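Local coordinates for heme-binding protein A / AI-2 binding protein A (Helicobacter pylori SS1, PDB 6OFQ) that serves as a periplasmic substrate-binding protein of an ABC transporter, holding a short peptide and probably delivering it for import, at residues Thr375-Thr380 / Ile400-Glu405. Sequence-based numbering, arbitrary orientation. Where two conformers were deposited one is given.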
ATOM      1  N   THR A 375     -15.036  24.935  -2.245  1.00  9.48           N
ATOM      2  CA  THR A 375     -14.397  23.797  -1.586  1.00  8.99           C
ATOM      3  C   THR A 375     -12.901  23.767  -1.861  1.00  9.83           C
ATOM      4  O   THR A 375     -12.397  24.698  -2.529  1.00  9.26           O
ATOM      5  CB  THR A 375     -15.114  22.514  -2.013  1.00  9.64           C
ATOM      6  OG1 THR A 375     -14.686  21.432  -1.179  1.00  9.85           O
ATOM      7  CG2 THR A 375     -14.821  22.146  -3.446  1.00  9.08           C
ATOM      8  N   THR A 376     -12.208  22.746  -1.359  1.00  9.20           N
ATOM      9  CA  THR A 376     -10.773  22.669  -1.434  1.00  8.90           C
ATOM     10  C   THR A 376     -10.453  21.247  -1.856  1.00  9.06           C
ATOM     11  O   THR A 376     -11.200  20.313  -1.520  1.00  9.97           O
ATOM     12  CB  THR A 376     -10.161  22.976  -0.079  1.00 10.85           C
ATOM     13  OG1 THR A 376     -10.411  24.358   0.223  1.00 11.96           O
ATOM     14  CG2 THR A 376      -8.680  22.797  -0.052  1.00 11.66           C
ATOM     15  N   ILE A 377      -9.436  21.080  -2.674  1.00  7.22           N
ATOM     16  CA  ILE A 377      -8.886  19.762  -2.985  1.00  6.77           C
ATOM     17  C   ILE A 377      -7.468  19.748  -2.483  1.00  7.38           C
ATOM     18  O   ILE A 377      -6.685  20.683  -2.690  1.00  7.93           O
ATOM     19  CB  ILE A 377      -8.961  19.436  -4.478  1.00  7.43           C
ATOM     20  CG1 ILE A 377      -8.575  17.965  -4.732  1.00  7.33           C
ATOM     21  CG2 ILE A 377      -8.112  20.324  -5.364  1.00  7.59           C
ATOM     22  CD1 ILE A 377      -8.924  17.510  -6.122  1.00  8.16           C
ATOM     23  N   PHE A 378      -7.057  18.653  -1.855  1.00  6.69           N
ATOM     24  CA  PHE A 378      -5.674  18.431  -1.484  1.00  6.72           C
ATOM     25  C   PHE A 378      -5.017  17.612  -2.576  1.00  7.84           C
ATOM     26  O   PHE A 378      -5.662  16.667  -3.081  1.00  8.28           O
ATOM     27  CB  PHE A 378      -5.531  17.590  -0.200  1.00  7.37           C
ATOM     28  CG  PHE A 378      -5.774  18.293   1.098  1.00  8.48           C
ATOM     29  CD1 PHE A 378      -6.374  19.523   1.143  1.00  9.63           C
ATOM     30  CD2 PHE A 378      -5.464  17.693   2.301  1.00  9.31           C
ATOM     31  CE1 PHE A 378      -6.572  20.214   2.331  1.00 10.11           C
ATOM     32  CE2 PHE A 378      -5.627  18.392   3.474  1.00 10.83           C
ATOM     33  CZ  PHE A 378      -6.230  19.610   3.506  1.00 10.26           C
ATOM     34  N   THR A 379      -3.774  17.952  -2.901  1.00  7.32           N
ATOM     35  CA  THR A 379      -2.955  17.147  -3.797  1.00  8.85           C
ATOM     36  C   THR A 379      -1.539  17.124  -3.241  1.00  8.68           C
ATOM     37  O   THR A 379      -1.220  17.862  -2.301  1.00 10.98           O
ATOM     38  CB  THR A 379      -3.003  17.753  -5.204  1.00  9.41           C
ATOM     39  OG1 THR A 379      -2.338  16.856  -6.110  1.00 11.95           O
ATOM     40  CG2 THR A 379      -2.364  19.120  -5.295  1.00 10.01           C
ATOM     41  N   THR A 380      -0.728  16.197  -3.746  0.50 10.15           N
ATOM     42  CA  THR A 380       0.669  16.095  -3.363  0.50 10.32           C
ATOM     43  C   THR A 380       1.584  16.836  -4.298  0.50 11.97           C
ATOM     44  O   THR A 380       1.247  17.130  -5.450  0.50 14.02           O
ATOM     45  CB  THR A 380       1.181  14.649  -3.409  0.50 11.13           C
ATOM     46  OG1 THR A 380       1.299  14.224  -4.773  0.50 11.09           O
ATOM     47  CG2 THR A 380       0.235  13.699  -2.689  0.50 11.56           C
ATOM     48  N   ILE A 400     -18.812  24.901  -8.861  1.00 10.27           N
ATOM     49  CA  ILE A 400     -18.073  24.538  -7.651  1.00 10.04           C
ATOM     50  C   ILE A 400     -16.665  25.176  -7.847  1.00  9.76           C
ATOM     51  O   ILE A 400     -15.942  24.714  -8.738  1.00 10.13           O
ATOM     52  CB  ILE A 400     -18.016  23.008  -7.408  1.00 10.46           C
ATOM     53  CG1 ILE A 400     -19.418  22.480  -7.073  1.00 10.93           C
ATOM     54  CG2 ILE A 400     -17.055  22.706  -6.270  1.00 10.82           C
ATOM     55  CD1 ILE A 400     -19.488  20.968  -7.211  1.00 11.10           C
ATOM     56  N   ASP A 401     -16.331  26.074  -6.943  1.00  8.80           N
ATOM     57  CA  ASP A 401     -15.030  26.792  -6.953  1.00 10.13           C
ATOM     58  C   ASP A 401     -14.075  26.041  -6.036  1.00  8.85           C
ATOM     59  O   ASP A 401     -14.175  26.032  -4.816  1.00  9.85           O
ATOM     60  CB  ASP A 401     -15.242  28.237  -6.435  1.00 11.77           C
ATOM     61  CG  ASP A 401     -13.984  29.112  -6.470  1.00 16.15           C
ATOM     62  OD1 ASP A 401     -12.977  28.742  -7.075  1.00 17.46           O
ATOM     63  OD2 ASP A 401     -13.985  30.178  -5.819  1.00 23.28           O
ATOM     64  N   VAL A 402     -13.144  25.363  -6.692  1.00  8.90           N
ATOM     65  CA  VAL A 402     -12.156  24.543  -5.996  1.00  8.34           C
ATOM     66  C   VAL A 402     -10.809  25.229  -5.780  1.00  8.21           C
ATOM     67  O   VAL A 402     -10.162  25.638  -6.740  1.00 10.07           O
ATOM     68  CB  VAL A 402     -11.885  23.234  -6.758  1.00  8.11           C
ATOM     69  CG1 VAL A 402     -10.857  22.378  -6.017  1.00  9.13           C
ATOM     70  CG2 VAL A 402     -13.159  22.462  -7.076  1.00  7.90           C
ATOM     71  N   LYS A 403     -10.426  25.371  -4.526  1.00  7.80           N
ATOM     72  CA  LYS A 403      -9.095  25.852  -4.207  1.00  8.65           C
ATOM     73  C   LYS A 403      -8.176  24.642  -4.115  1.00  9.31           C
ATOM     74  O   LYS A 403      -8.554  23.639  -3.477  1.00  9.38           O
ATOM     75  CB  LYS A 403      -9.107  26.611  -2.892  1.00 11.05           C
ATOM     76  CG  LYS A 403      -7.756  27.076  -2.343  1.00 15.45           C
ATOM     77  CD  LYS A 403      -7.887  27.391  -0.845  1.00 21.50           C
ATOM     78  CE  LYS A 403      -6.865  28.380  -0.301  1.00 26.73           C
ATOM     79  NZ  LYS A 403      -5.768  27.727   0.466  1.00 29.48           N
ATOM     80  N   ILE A 404      -6.953  24.748  -4.654  1.00  8.20           N
ATOM     81  CA  ILE A 404      -5.964  23.675  -4.654  1.00  8.55           C
ATOM     82  C   ILE A 404      -4.938  23.903  -3.567  1.00  8.67           C
ATOM     83  O   ILE A 404      -4.311  24.966  -3.508  1.00 10.24           O
ATOM     84  CB  ILE A 404      -5.258  23.516  -5.997  1.00  7.87           C
ATOM     85  CG1 ILE A 404      -6.266  23.190  -7.099  1.00  8.12           C
ATOM     86  CG2 ILE A 404      -4.161  22.468  -5.946  1.00  8.57           C
ATOM     87  CD1 ILE A 404      -5.693  23.267  -8.490  1.00  8.80           C
ATOM     88  N   GLU A 405      -4.809  22.974  -2.629  1.00  8.26           N
ATOM     89  CA  GLU A 405      -3.746  23.003  -1.612  1.00  9.20           C
ATOM     90  C   GLU A 405      -2.786  21.832  -1.851  1.00  9.33           C
ATOM     91  O   GLU A 405      -3.204  20.688  -2.087  1.00 10.48           O
ATOM     92  CB  GLU A 405      -4.318  22.915  -0.207  1.00  9.19           C
ATOM     93  CG  GLU A 405      -5.088  24.188   0.160  1.00 10.48           C
ATOM     94  CD  GLU A 405      -5.674  24.181   1.541  1.00 14.11           C
ATOM     95  OE1 GLU A 405      -5.398  23.249   2.325  1.00 13.34           O
ATOM     96  OE2 GLU A 405      -6.281  25.238   1.867  1.00 16.07           O
TER
HETATM   97  O   HOH W   1      -8.925  25.454   2.330  1.00 26.07           O
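Thr375, Ile377 and Thr379 make all five backbone hydrogen bonds between segments 375-380 and 400-405, parts of two parallel strands whose directions here are 36° apart. The amides of these three residues donate in turn to the carbonyls of Asp401, Lys403 and Glu405, while Thr375 O and Ile377 O accept from Lys403 N and Glu405 N. The shortest is Ile377 N to Lys403 O, at 2.8 Å. Thr376 CA adds a C-H...O contact of 3.2 Å to Lys403 O, the same carbonyl that receives Ile377 N. Helix 386-396 connects the strands, giving a beta-alpha-beta unit of the type II periplasmic binding protein fold; strand 423-429 continues the sheet beyond 375-380. On the face that carries Ile377, Val402 and Ile404, the contact is mostly apolar and is packed against that helix through Ile391, Ala388 and Gln392. With CG1 anti to the backbone N (chi1 -171°), Ile377 keeps CG2 between the backbone N and the carbonyl carbon, where it presses on Val402 CG1 at a tight 3.5 Å and meets Ile404 CG1 at 3.8 Å. The face of Thr376, Phe378, Lys403 and Glu405 is mixed, with charged groups beside an aromatic ring. Here the Glu405 side chain lies beside Phe378, carboxylate and ring planes 23° apart, with OE1 3.3 Å from Phe378 CE1; Tyr407 OH hydrogen-bonds this OE1. Glu405 OE2 takes a salt bridge from Lys403 NZ at 2.9 Å, met on the anti side and somewhat out of the carboxylate plane, and also accepts from a water that links it to Thr376 OG1. Thr376 CG2, meanwhile, rests 3.7 Å from Glu405 CD.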